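Local coordinates for calcium uptake protein 2, mitochondrial (Homo sapiens, PDB 6LB7) that binds a calcium ion in an EF-hand loop and, as its name indicates, probably takes part in regulating calcium uptake by mitochondria, at residues L108-N113 against F121-K126; E114-R119 against R161-R166; M202-F207 against I290-F295. All blocks are in the same frame, centred on the assembly; numbering follows the deposited sequence.

Contact 1. Residues L108-N113 against F121-K126. With CA (calcium ion), chain F.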
loop_
_atom_site.group_PDB
_atom_site.type_symbol
_atom_site.label_atom_id
_atom_site.label_comp_id
_atom_site.label_asym_id
_atom_site.label_seq_id
_atom_site.Cartn_x
_atom_site.Cartn_y
_atom_site.Cartn_z
ATOM N N LEU B 108 -15.762 -8.488 -1.165
ATOM C CA LEU B 108 -16.726 -9.389 -1.777
ATOM C C LEU B 108 -18.151 -9.192 -1.263
ATOM O O LEU B 108 -19.103 -9.504 -1.984
ATOM C CB LEU B 108 -16.296 -10.841 -1.541
ATOM C CG LEU B 108 -15.074 -11.381 -2.289
ATOM C CD1 LEU B 108 -14.633 -12.726 -1.719
ATOM C CD2 LEU B 108 -15.383 -11.520 -3.769
ATOM N N ASP B 109 -18.320 -8.706 -0.030
ATOM C CA ASP B 109 -19.639 -8.500 0.589
ATOM C C ASP B 109 -20.166 -7.125 0.186
ATOM O O ASP B 109 -20.179 -6.166 0.963
ATOM C CB ASP B 109 -19.544 -8.636 2.108
ATOM C CG ASP B 109 -20.879 -8.331 2.826
ATOM O OD1 ASP B 109 -21.975 -8.691 2.330
ATOM O OD2 ASP B 109 -20.803 -7.734 3.915
ATOM N N THR B 110 -20.622 -7.031 -1.062
ATOM C CA THR B 110 -20.974 -5.730 -1.608
ATOM C C THR B 110 -22.296 -5.181 -1.081
ATOM O O THR B 110 -22.484 -3.965 -1.093
ATOM C CB THR B 110 -21.006 -5.801 -3.128
ATOM O OG1 THR B 110 -21.798 -6.921 -3.517
ATOM C CG2 THR B 110 -19.581 -5.991 -3.669
ATOM N N ASP B 111 -23.225 -6.020 -0.632
ATOM C CA ASP B 111 -24.397 -5.402 -0.016
ATOM C C ASP B 111 -24.164 -5.043 1.450
ATOM O O ASP B 111 -25.029 -4.407 2.061
ATOM C CB ASP B 111 -25.642 -6.296 -0.161
ATOM C CG ASP B 111 -25.562 -7.569 0.641
ATOM O OD1 ASP B 111 -26.544 -8.337 0.596
ATOM O OD2 ASP B 111 -24.538 -7.826 1.307
ATOM N N GLY B 112 -23.029 -5.442 2.024
ATOM C CA GLY B 112 -22.705 -5.041 3.380
ATOM C C GLY B 112 -23.460 -5.748 4.488
ATOM O O GLY B 112 -23.447 -5.263 5.621
ATOM N N ASN B 113 -24.127 -6.877 4.207
ATOM C CA ASN B 113 -24.854 -7.601 5.249
ATOM C C ASN B 113 -23.960 -8.577 5.998
ATOM O O ASN B 113 -24.471 -9.465 6.691
ATOM C CB ASN B 113 -26.089 -8.320 4.670
ATOM C CG ASN B 113 -25.734 -9.520 3.794
ATOM O OD1 ASN B 113 -24.571 -9.750 3.462
ATOM N ND2 ASN B 113 -26.756 -10.275 3.391
ATOM N N PHE B 121 -19.920 -14.026 -4.541
ATOM C CA PHE B 121 -18.691 -14.719 -4.922
ATOM C C PHE B 121 -18.594 -14.833 -6.432
ATOM O O PHE B 121 -17.495 -14.805 -6.993
ATOM C CB PHE B 121 -18.659 -16.100 -4.272
ATOM C CG PHE B 121 -17.314 -16.764 -4.287
ATOM C CD1 PHE B 121 -16.269 -16.261 -3.525
ATOM C CD2 PHE B 121 -17.103 -17.913 -5.045
ATOM C CE1 PHE B 121 -15.027 -16.889 -3.518
ATOM C CE2 PHE B 121 -15.860 -18.547 -5.049
ATOM C CZ PHE B 121 -14.825 -18.036 -4.280
ATOM N N PHE B 122 -19.742 -14.926 -7.106
ATOM C CA PHE B 122 -19.781 -15.060 -8.552
ATOM C C PHE B 122 -19.253 -13.821 -9.260
ATOM O O PHE B 122 -18.924 -13.887 -10.446
ATOM C CB PHE B 122 -21.222 -15.364 -8.996
ATOM C CG PHE B 122 -21.334 -15.736 -10.442
ATOM C CD1 PHE B 122 -20.941 -16.994 -10.876
ATOM C CD2 PHE B 122 -21.817 -14.832 -11.370
ATOM C CE1 PHE B 122 -21.032 -17.352 -12.211
ATOM C CE2 PHE B 122 -21.914 -15.177 -12.712
ATOM C CZ PHE B 122 -21.520 -16.441 -13.134
ATOM N N LYS B 123 -19.157 -12.695 -8.563
ATOM C CA LYS B 123 -18.567 -11.508 -9.163
ATOM C C LYS B 123 -17.140 -11.761 -9.643
ATOM O O LYS B 123 -16.716 -11.181 -10.651
ATOM C CB LYS B 123 -18.591 -10.358 -8.155
ATOM C CG LYS B 123 -18.056 -9.033 -8.702
ATOM C CD LYS B 123 -17.985 -7.969 -7.608
ATOM C CE LYS B 123 -16.902 -8.298 -6.577
ATOM N NZ LYS B 123 -17.091 -7.585 -5.266
ATOM N N LEU B 124 -16.378 -12.606 -8.938
ATOM C CA LEU B 124 -15.010 -12.887 -9.382
ATOM C C LEU B 124 -15.012 -13.535 -10.765
ATOM O O LEU B 124 -14.219 -13.160 -11.639
ATOM C CB LEU B 124 -14.292 -13.779 -8.362
ATOM C CG LEU B 124 -14.226 -13.237 -6.919
ATOM C CD1 LEU B 124 -13.545 -14.214 -5.969
ATOM C CD2 LEU B 124 -13.548 -11.868 -6.854
ATOM N N GLN B 125 -15.917 -14.492 -10.985
ATOM C CA GLN B 125 -16.031 -15.136 -12.294
ATOM C C GLN B 125 -16.438 -14.133 -13.364
ATOM O O GLN B 125 -15.896 -14.143 -14.479
ATOM C CB GLN B 125 -17.037 -16.290 -12.213
ATOM C CG GLN B 125 -17.322 -16.984 -13.546
ATOM C CD GLN B 125 -16.118 -17.728 -14.109
ATOM O OE1 GLN B 125 -15.774 -18.817 -13.640
ATOM N NE2 GLN B 125 -15.477 -17.150 -15.129
ATOM N N LYS B 126 -17.375 -13.238 -13.030
ATOM C CA LYS B 126 -17.773 -12.223 -14.000
ATOM C C LYS B 126 -16.619 -11.286 -14.338
ATOM O O LYS B 126 -16.454 -10.893 -15.497
ATOM C CB LYS B 126 -18.978 -11.438 -13.473
ATOM C CG LYS B 126 -20.239 -12.253 -13.415
ATOM C CD LYS B 126 -21.381 -11.555 -12.679
ATOM C CE LYS B 126 -22.607 -12.344 -12.657
ATOM N NZ LYS B 126 -23.818 -11.538 -12.824
HETATM CA CA CA F . -23.429 -9.974 1.261
HETATM O O HOH W 1 -18.907 -9.544 -4.660
HETATM O O HOH W 2 -25.681 -11.025 0.447
#
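The calcium-binding loop of an EF-hand begins where helix 99-108 ends; Leu108 and Thr110 at its entry meet the outgoing helix 118-129, while Asp109, Asp111 and Asn113 turn to the ion. These three, at alternate positions, each give the calcium one side-chain oxygen: OD1 of Asp109 lies 2.2 Å from CA, OD2 of Asp111 2.4 Å and OD1 of Asn113 2.5 Å. Water 2, the carbonyl O of Met115 and both carboxylate oxygens of Glu120 complete seven ligands. Short acidic and amide chains suit a loop that wraps so closely round an ion. A type I turn from Asp109 to Gly112 bends it, and Gly112 readily takes the positive phi (75°) that follows. Asp111 also makes an Asx turn: Asn113 N donates to its OD2 at a nearly straight 168°, so one oxygen serves both metal and backbone. Lys106 pairs with the other oxygen of Asp109, OD2.

Leu108 and Leu124 cross at about a right angle, with Leu108 CD2 3.6 Å from Leu124 CD2, while Leu108 CD1 comes to the edge of the Phe121 ring. Phe89 of helix 84-94 touches both leucines. Lys123 starts with CG anti to its backbone N and bends at chi3 (69°), bringing NZ back to the loop, 3.4 Å from Thr110 CG2. Water 1 accepts from this NZ at 2.7 Å and donates to Leu108 O at the same length. The long, flexible lysine reaches a carbonyl at the end of the incoming helix, where its positive charge would probably be favoured. No direct hydrogen bond crosses between the segments; Leu108 packing, the lysine-water bridge and the shared calcium hold the two sides together.

Contact 2. Residues E114-R119 against R161-R166. With CA (calcium ion), chain F.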
loop_
_atom_site.group_PDB
_atom_site.type_symbol
_atom_site.label_atom_id
_atom_site.label_comp_id
_atom_site.label_asym_id
_atom_site.label_seq_id
_atom_site.Cartn_x
_atom_site.Cartn_y
_atom_site.Cartn_z
ATOM N N GLU B 114 -22.634 -8.430 5.874
ATOM C CA GLU B 114 -21.649 -9.159 6.668
ATOM C C GLU B 114 -21.643 -10.647 6.378
ATOM O O GLU B 114 -21.167 -11.443 7.187
ATOM C CB GLU B 114 -21.865 -8.920 8.168
ATOM C CG GLU B 114 -22.012 -7.467 8.529
ATOM C CD GLU B 114 -20.725 -6.678 8.353
ATOM O OE1 GLU B 114 -19.682 -7.282 8.027
ATOM O OE2 GLU B 114 -20.754 -5.446 8.554
ATOM N N MET B 115 -22.179 -11.040 5.231
ATOM C CA MET B 115 -22.190 -12.416 4.791
ATOM C C MET B 115 -21.923 -12.416 3.300
ATOM O O MET B 115 -22.437 -11.565 2.565
ATOM C CB MET B 115 -23.532 -13.100 5.081
ATOM C CG MET B 115 -23.990 -12.996 6.497
ATOM S SD MET B 115 -25.757 -13.098 6.727
ATOM C CE MET B 115 -26.173 -14.265 5.586
ATOM N N ILE B 116 -21.132 -13.356 2.835
ATOM C CA ILE B 116 -20.909 -13.482 1.414
ATOM C C ILE B 116 -21.862 -14.528 0.879
ATOM O O ILE B 116 -21.955 -15.641 1.412
ATOM C CB ILE B 116 -19.454 -13.843 1.105
ATOM C CG1 ILE B 116 -18.542 -12.667 1.462
ATOM C CG2 ILE B 116 -19.347 -14.219 -0.369
ATOM C CD1 ILE B 116 -17.080 -13.026 1.373
ATOM N N GLU B 117 -22.589 -14.171 -0.161
ATOM C CA GLU B 117 -23.509 -15.109 -0.767
ATOM C C GLU B 117 -22.955 -15.554 -2.109
ATOM O O GLU B 117 -22.106 -14.881 -2.708
ATOM C CB GLU B 117 -24.891 -14.468 -0.888
ATOM C CG GLU B 117 -25.260 -13.815 0.430
ATOM C CD GLU B 117 -26.745 -13.584 0.618
ATOM O OE1 GLU B 117 -27.557 -14.120 -0.165
ATOM O OE2 GLU B 117 -27.097 -12.853 1.564
ATOM N N LYS B 118 -23.422 -16.725 -2.559
ATOM C CA LYS B 118 -22.927 -17.279 -3.811
ATOM C C LYS B 118 -22.929 -16.226 -4.912
ATOM O O LYS B 118 -21.972 -16.130 -5.690
ATOM C CB LYS B 118 -23.757 -18.499 -4.221
ATOM C CG LYS B 118 -23.182 -19.255 -5.423
ATOM C CD LYS B 118 -23.891 -20.585 -5.638
ATOM C CE LYS B 118 -23.336 -21.309 -6.864
ATOM N NZ LYS B 118 -23.905 -22.676 -7.029
ATOM N N ARG B 119 -23.974 -15.391 -4.951
ATOM C CA ARG B 119 -24.090 -14.366 -5.990
ATOM C C ARG B 119 -22.964 -13.348 -5.897
ATOM O O ARG B 119 -22.470 -12.858 -6.921
ATOM C CB ARG B 119 -25.448 -13.663 -5.876
ATOM C CG ARG B 119 -25.463 -12.229 -6.398
ATOM C CD ARG B 119 -26.794 -11.503 -6.093
ATOM N NE ARG B 119 -27.126 -11.544 -4.671
ATOM C CZ ARG B 119 -27.977 -12.409 -4.129
ATOM N NH1 ARG B 119 -28.587 -13.302 -4.889
ATOM N NH2 ARG B 119 -28.215 -12.389 -2.826
ATOM N N ARG B 161 -18.238 -25.801 -0.434
ATOM C CA ARG B 161 -17.806 -25.558 0.936
ATOM C C ARG B 161 -18.420 -24.279 1.494
ATOM O O ARG B 161 -18.839 -24.234 2.656
ATOM C CB ARG B 161 -16.280 -25.495 0.964
ATOM C CG ARG B 161 -15.649 -24.870 2.152
ATOM C CD ARG B 161 -15.793 -25.656 3.388
ATOM N NE ARG B 161 -14.657 -25.760 4.052
ATOM C CZ ARG B 161 -14.483 -25.305 5.143
ATOM N NH1 ARG B 161 -15.367 -24.699 5.700
ATOM N NH2 ARG B 161 -13.417 -25.443 5.674
ATOM N N PHE B 162 -18.527 -23.239 0.669
ATOM C CA PHE B 162 -18.979 -21.937 1.144
ATOM C C PHE B 162 -20.497 -21.803 1.110
ATOM O O PHE B 162 -21.082 -21.213 2.025
ATOM C CB PHE B 162 -18.343 -20.810 0.309
ATOM C CG PHE B 162 -16.834 -20.688 0.479
ATOM C CD1 PHE B 162 -16.207 -21.152 1.633
ATOM C CD2 PHE B 162 -16.049 -20.107 -0.516
ATOM C CE1 PHE B 162 -14.823 -21.053 1.791
ATOM C CE2 PHE B 162 -14.657 -19.997 -0.363
ATOM C CZ PHE B 162 -14.044 -20.473 0.793
ATOM N N PHE B 163 -21.156 -22.342 0.080
ATOM C CA PHE B 163 -22.560 -22.027 -0.155
ATOM C C PHE B 163 -23.504 -23.221 -0.316
ATOM O O PHE B 163 -24.698 -23.002 -0.529
ATOM C CB PHE B 163 -22.685 -21.128 -1.395
ATOM C CG PHE B 163 -21.644 -20.037 -1.457
ATOM C CD1 PHE B 163 -20.734 -19.982 -2.499
ATOM C CD2 PHE B 163 -21.559 -19.084 -0.452
ATOM C CE1 PHE B 163 -19.768 -18.972 -2.549
ATOM C CE2 PHE B 163 -20.583 -18.082 -0.490
ATOM C CZ PHE B 163 -19.690 -18.030 -1.540
ATOM N N GLY B 164 -23.033 -24.462 -0.212
ATOM C CA GLY B 164 -23.884 -25.605 -0.511
ATOM C C GLY B 164 -24.198 -25.689 -1.999
ATOM O O GLY B 164 -23.799 -24.845 -2.800
ATOM N N LYS B 165 -24.962 -26.726 -2.363
ATOM C CA LYS B 165 -25.057 -27.013 -3.794
ATOM C C LYS B 165 -25.965 -26.026 -4.523
ATOM O O LYS B 165 -25.653 -25.603 -5.645
ATOM C CB LYS B 165 -25.537 -28.446 -4.014
ATOM C CG LYS B 165 -24.555 -29.439 -3.620
ATOM C CD LYS B 165 -24.136 -29.374 -2.213
ATOM C CE LYS B 165 -25.200 -29.075 -1.371
ATOM N NZ LYS B 165 -24.828 -28.785 -0.011
ATOM N N ARG B 166 -27.034 -25.528 -3.901
ATOM C CA ARG B 166 -27.880 -24.542 -4.563
ATOM C C ARG B 166 -27.632 -23.123 -4.063
ATOM O O ARG B 166 -28.464 -22.237 -4.298
ATOM C CB ARG B 166 -29.358 -24.891 -4.372
ATOM C CG ARG B 166 -29.711 -26.273 -4.420
ATOM C CD ARG B 166 -30.488 -26.620 -5.586
ATOM N NE ARG B 166 -30.363 -27.770 -5.890
ATOM C CZ ARG B 166 -30.319 -28.104 -6.907
ATOM N NH1 ARG B 166 -30.384 -27.367 -7.712
ATOM N NH2 ARG B 166 -30.198 -29.172 -7.124
HETATM CA CA CA F . -23.429 -9.974 1.261
HETATM O O HOH W 3 -22.471 -24.061 -4.918
HETATM O O HOH W 2 -25.681 -11.025 0.447
#
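The second half of the EF-hand calcium loop, with its short strand 115-116 and the start of helix 118-129, packs here on the end of helix 157-163. Strand 115-116 pairs antiparallel with strand 171-172, and Ile116 shares backbone hydrogen bonds with Leu171. This pairing, with helices 157-163 and 173-196 about the second strand, is consistent with a lobe of two EF-hands. Met115 contributes its carbonyl O to the calcium, at 2.3 Å, so its own side chain need not be a ligand.

Phe163 carries the contact. Its CG is anti to the carbonyl carbon, and one face of the ring is turned to the first turn of the outgoing helix: Lys118 CA sits 3.7 Å from the ring centroid and only 10° off the normal, a CH-pi contact, while Phe162 CB covers the opposite face. At the ring's edge Ile116 O approaches Phe163 CE2 to 3.4 Å, and Ile116 CG2 lies against CZ. A flat aromatic fits this slot, filled from both faces, whereas branched Ile116 fills the wall beside it and also touches Phe105 and Leu108.

Glu117, at the N-cap position, bonds through OE2 to Asn113 ND2 and bridges to Arg119 NH2 through OE1, linking the helix start to the metal loop. Gly164, just after helix 157-163, leaves helical geometry with a positive phi (69°), which glycine takes readily. Lys118 has CG anti to its backbone N and runs on fully extended to this turn, where water 3 accepts from Lys118 NZ at 2.9 Å and donates to Gly164 O at 2.6 Å.

Contact 3. Residues M202-F207 against I290-F295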
loop_
_atom_site.group_PDB
_atom_site.type_symbol
_atom_site.label_atom_id
_atom_site.label_comp_id
_atom_site.label_asym_id
_atom_site.label_seq_id
_atom_site.Cartn_x
_atom_site.Cartn_y
_atom_site.Cartn_z
ATOM N N MET B 202 13.493 -29.330 10.134
ATOM C CA MET B 202 14.126 -28.847 8.917
ATOM C C MET B 202 15.579 -28.562 9.245
ATOM O O MET B 202 15.861 -27.791 10.167
ATOM C CB MET B 202 13.430 -27.568 8.447
ATOM C CG MET B 202 13.292 -27.345 6.982
ATOM S SD MET B 202 12.309 -25.826 6.788
ATOM C CE MET B 202 11.252 -26.297 5.432
ATOM N N ARG B 203 16.506 -29.185 8.527
ATOM C CA ARG B 203 17.877 -28.733 8.693
ATOM C C ARG B 203 18.008 -27.310 8.166
ATOM O O ARG B 203 17.208 -26.859 7.343
ATOM C CB ARG B 203 18.856 -29.667 7.995
ATOM C CG ARG B 203 18.702 -31.107 8.474
ATOM C CD ARG B 203 19.645 -32.000 7.695
ATOM N NE ARG B 203 19.543 -31.648 6.302
ATOM C CZ ARG B 203 20.347 -32.106 5.361
ATOM N NH1 ARG B 203 21.328 -32.954 5.673
ATOM N NH2 ARG B 203 20.173 -31.700 4.107
ATOM N N LYS B 204 19.014 -26.588 8.675
ATOM C CA LYS B 204 19.238 -25.235 8.182
ATOM C C LYS B 204 19.391 -25.216 6.672
ATOM O O LYS B 204 18.879 -24.313 6.009
ATOM C CB LYS B 204 20.456 -24.611 8.855
ATOM C CG LYS B 204 20.153 -24.106 10.261
ATOM C CD LYS B 204 21.440 -23.655 10.950
ATOM C CE LYS B 204 21.173 -23.005 12.289
ATOM N NZ LYS B 204 22.477 -22.569 12.945
ATOM N N GLU B 205 20.067 -26.208 6.091
ATOM C CA GLU B 205 20.167 -26.177 4.636
ATOM C C GLU B 205 18.884 -26.625 3.943
ATOM O O GLU B 205 18.694 -26.279 2.776
ATOM C CB GLU B 205 21.365 -27.009 4.145
ATOM C CG GLU B 205 21.235 -28.508 4.226
ATOM C CD GLU B 205 22.394 -29.215 3.526
ATOM O OE1 GLU B 205 23.459 -28.587 3.353
ATOM O OE2 GLU B 205 22.245 -30.393 3.144
ATOM N N ASP B 206 18.008 -27.395 4.616
ATOM C CA ASP B 206 16.674 -27.649 4.047
ATOM C C ASP B 206 15.859 -26.361 3.980
ATOM O O ASP B 206 15.128 -26.127 3.016
ATOM C CB ASP B 206 15.883 -28.679 4.875
ATOM C CG ASP B 206 16.599 -30.016 5.064
ATOM O OD1 ASP B 206 17.369 -30.432 4.199
ATOM O OD2 ASP B 206 16.349 -30.687 6.099
ATOM N N PHE B 207 15.933 -25.533 5.022
ATOM C CA PHE B 207 15.268 -24.236 4.983
ATOM C C PHE B 207 15.872 -23.346 3.895
ATOM O O PHE B 207 15.153 -22.627 3.189
ATOM C CB PHE B 207 15.365 -23.580 6.364
ATOM C CG PHE B 207 14.849 -22.171 6.405
ATOM C CD1 PHE B 207 13.488 -21.925 6.406
ATOM C CD2 PHE B 207 15.728 -21.091 6.427
ATOM C CE1 PHE B 207 13.001 -20.619 6.426
ATOM C CE2 PHE B 207 15.248 -19.786 6.430
ATOM C CZ PHE B 207 13.882 -19.553 6.439
ATOM N N ILE B 290 16.997 -19.436 12.440
ATOM C CA ILE B 290 16.587 -18.843 11.169
ATOM C C ILE B 290 17.321 -17.528 10.919
ATOM O O ILE B 290 17.821 -17.285 9.810
ATOM C CB ILE B 290 15.058 -18.665 11.114
ATOM C CG1 ILE B 290 14.380 -20.012 10.801
ATOM C CG2 ILE B 290 14.666 -17.678 9.989
ATOM C CD1 ILE B 290 12.894 -19.970 10.876
ATOM N N LEU B 291 17.403 -16.664 11.937
ATOM C CA LEU B 291 18.207 -15.447 11.801
ATOM C C LEU B 291 19.627 -15.787 11.380
ATOM O O LEU B 291 20.200 -15.145 10.492
ATOM C CB LEU B 291 18.245 -14.663 13.115
ATOM C CG LEU B 291 16.960 -14.028 13.635
ATOM C CD1 LEU B 291 17.165 -13.517 15.045
ATOM C CD2 LEU B 291 16.496 -12.908 12.724
ATOM N N ASP B 292 20.212 -16.802 12.019
ATOM C CA ASP B 292 21.577 -17.190 11.684
ATOM C C ASP B 292 21.680 -17.678 10.246
ATOM O O ASP B 292 22.654 -17.377 9.552
ATOM C CB ASP B 292 22.063 -18.276 12.646
ATOM C CG ASP B 292 23.490 -18.709 12.358
ATOM O OD1 ASP B 292 23.691 -19.869 11.932
ATOM O OD2 ASP B 292 24.408 -17.885 12.546
ATOM N N THR B 293 20.688 -18.451 9.785
ATOM C CA THR B 293 20.698 -18.933 8.407
ATOM C C THR B 293 20.609 -17.782 7.413
ATOM O O THR B 293 21.325 -17.764 6.402
ATOM C CB THR B 293 19.543 -19.918 8.186
ATOM O OG1 THR B 293 19.715 -21.044 9.050
ATOM C CG2 THR B 293 19.531 -20.402 6.744
ATOM N N VAL B 294 19.714 -16.826 7.670
ATOM C CA VAL B 294 19.577 -15.683 6.766
ATOM C C VAL B 294 20.901 -14.936 6.643
ATOM O O VAL B 294 21.337 -14.590 5.538
ATOM C CB VAL B 294 18.453 -14.750 7.242
ATOM C CG1 VAL B 294 18.570 -13.396 6.544
ATOM C CG2 VAL B 294 17.101 -15.381 6.970
ATOM N N PHE B 295 21.571 -14.691 7.774
ATOM C CA PHE B 295 22.820 -13.935 7.730
ATOM C C PHE B 295 23.954 -14.743 7.106
ATOM O O PHE B 295 24.762 -14.192 6.357
ATOM C CB PHE B 295 23.194 -13.435 9.126
ATOM C CG PHE B 295 22.633 -12.076 9.438
ATOM C CD1 PHE B 295 23.433 -10.949 9.356
ATOM C CD2 PHE B 295 21.290 -11.928 9.764
ATOM C CE1 PHE B 295 22.910 -9.692 9.621
ATOM C CE2 PHE B 295 20.753 -10.670 10.031
ATOM C CZ PHE B 295 21.559 -9.555 9.956
#
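The first turn of helix 204-211 lies against the middle of helix 288-298, the backbones coming nearest at Lys204 and Thr293, whose CA atoms are 6.5 Å apart. Both residues direct their CB toward the opposing helix. Lys204 has CG anti to the carbonyl carbon and is extended from there on, so its aliphatic part slants over Thr293, with Lys204 CG 3.3 Å from Thr293 OG1. That hydroxyl is engaged within its own helix, bonded to Asn289 O, which lets a small polar residue sit in a buried place. At the far end, Lys204 NZ meets Asp292 OD1 at 3.1 Å in a salt bridge, entering from above the carboxylate plane, the two chains crossing at about a right angle. A lysine suits this partly exposed flank: its methylenes pack while its charge reaches an acid.

Farther in, Phe207, with CG anti to its backbone N (chi1 173°), extends its ring between the helices. Thr293 CG2 lies in the plane at the ring's edge, 3.9 Å from Phe207 CD2; Ile290 places CG1 over a face and CG2 4.1 Å from Phe207 CZ. Phe245 of helix 239-249 adds an edge-to-face ring.

The start of helix 204-211 is held separately. Arg203 occupies the N-cap position, and its backbone N donates to Asp206 OD2 at 2.9 Å. Its guanidinium also grips the Asp206 carboxylate side-on, and NH2 reaches Glu205 OE2 at 2.6 Å. Met202, just before, pairs through its backbone with Ile237, which likewise shortly precedes a helix, 239-249. Such a link is consistent with the joined loops of paired EF-hands, with 288-298 a further helix packed on them.

How the contacts relate
Contacts 1 and 2 meet at one calcium site: their centres are 10 Å apart, their segments alternate along the chain, and both use helix 118-129. The ion takes ligands from each, Glu120, between 114-119 and 121-126, completes the site, and water 2 is common to them. Asp109 OD2 lies 2.8 Å from Glu114 N, probably a hydrogen bond, and Phe121 CB packs 3.5 Å from Phe163 CZ, so the apolar packing of the two contacts also meets. Contact 3 belongs to the other side of the chain's centre, its own centre 42 Å from those of contacts 1 and 2; its nearest atoms stay about 29 Å from contact 1 and about 25 Å from contact 2. It is helix packing remote from this calcium.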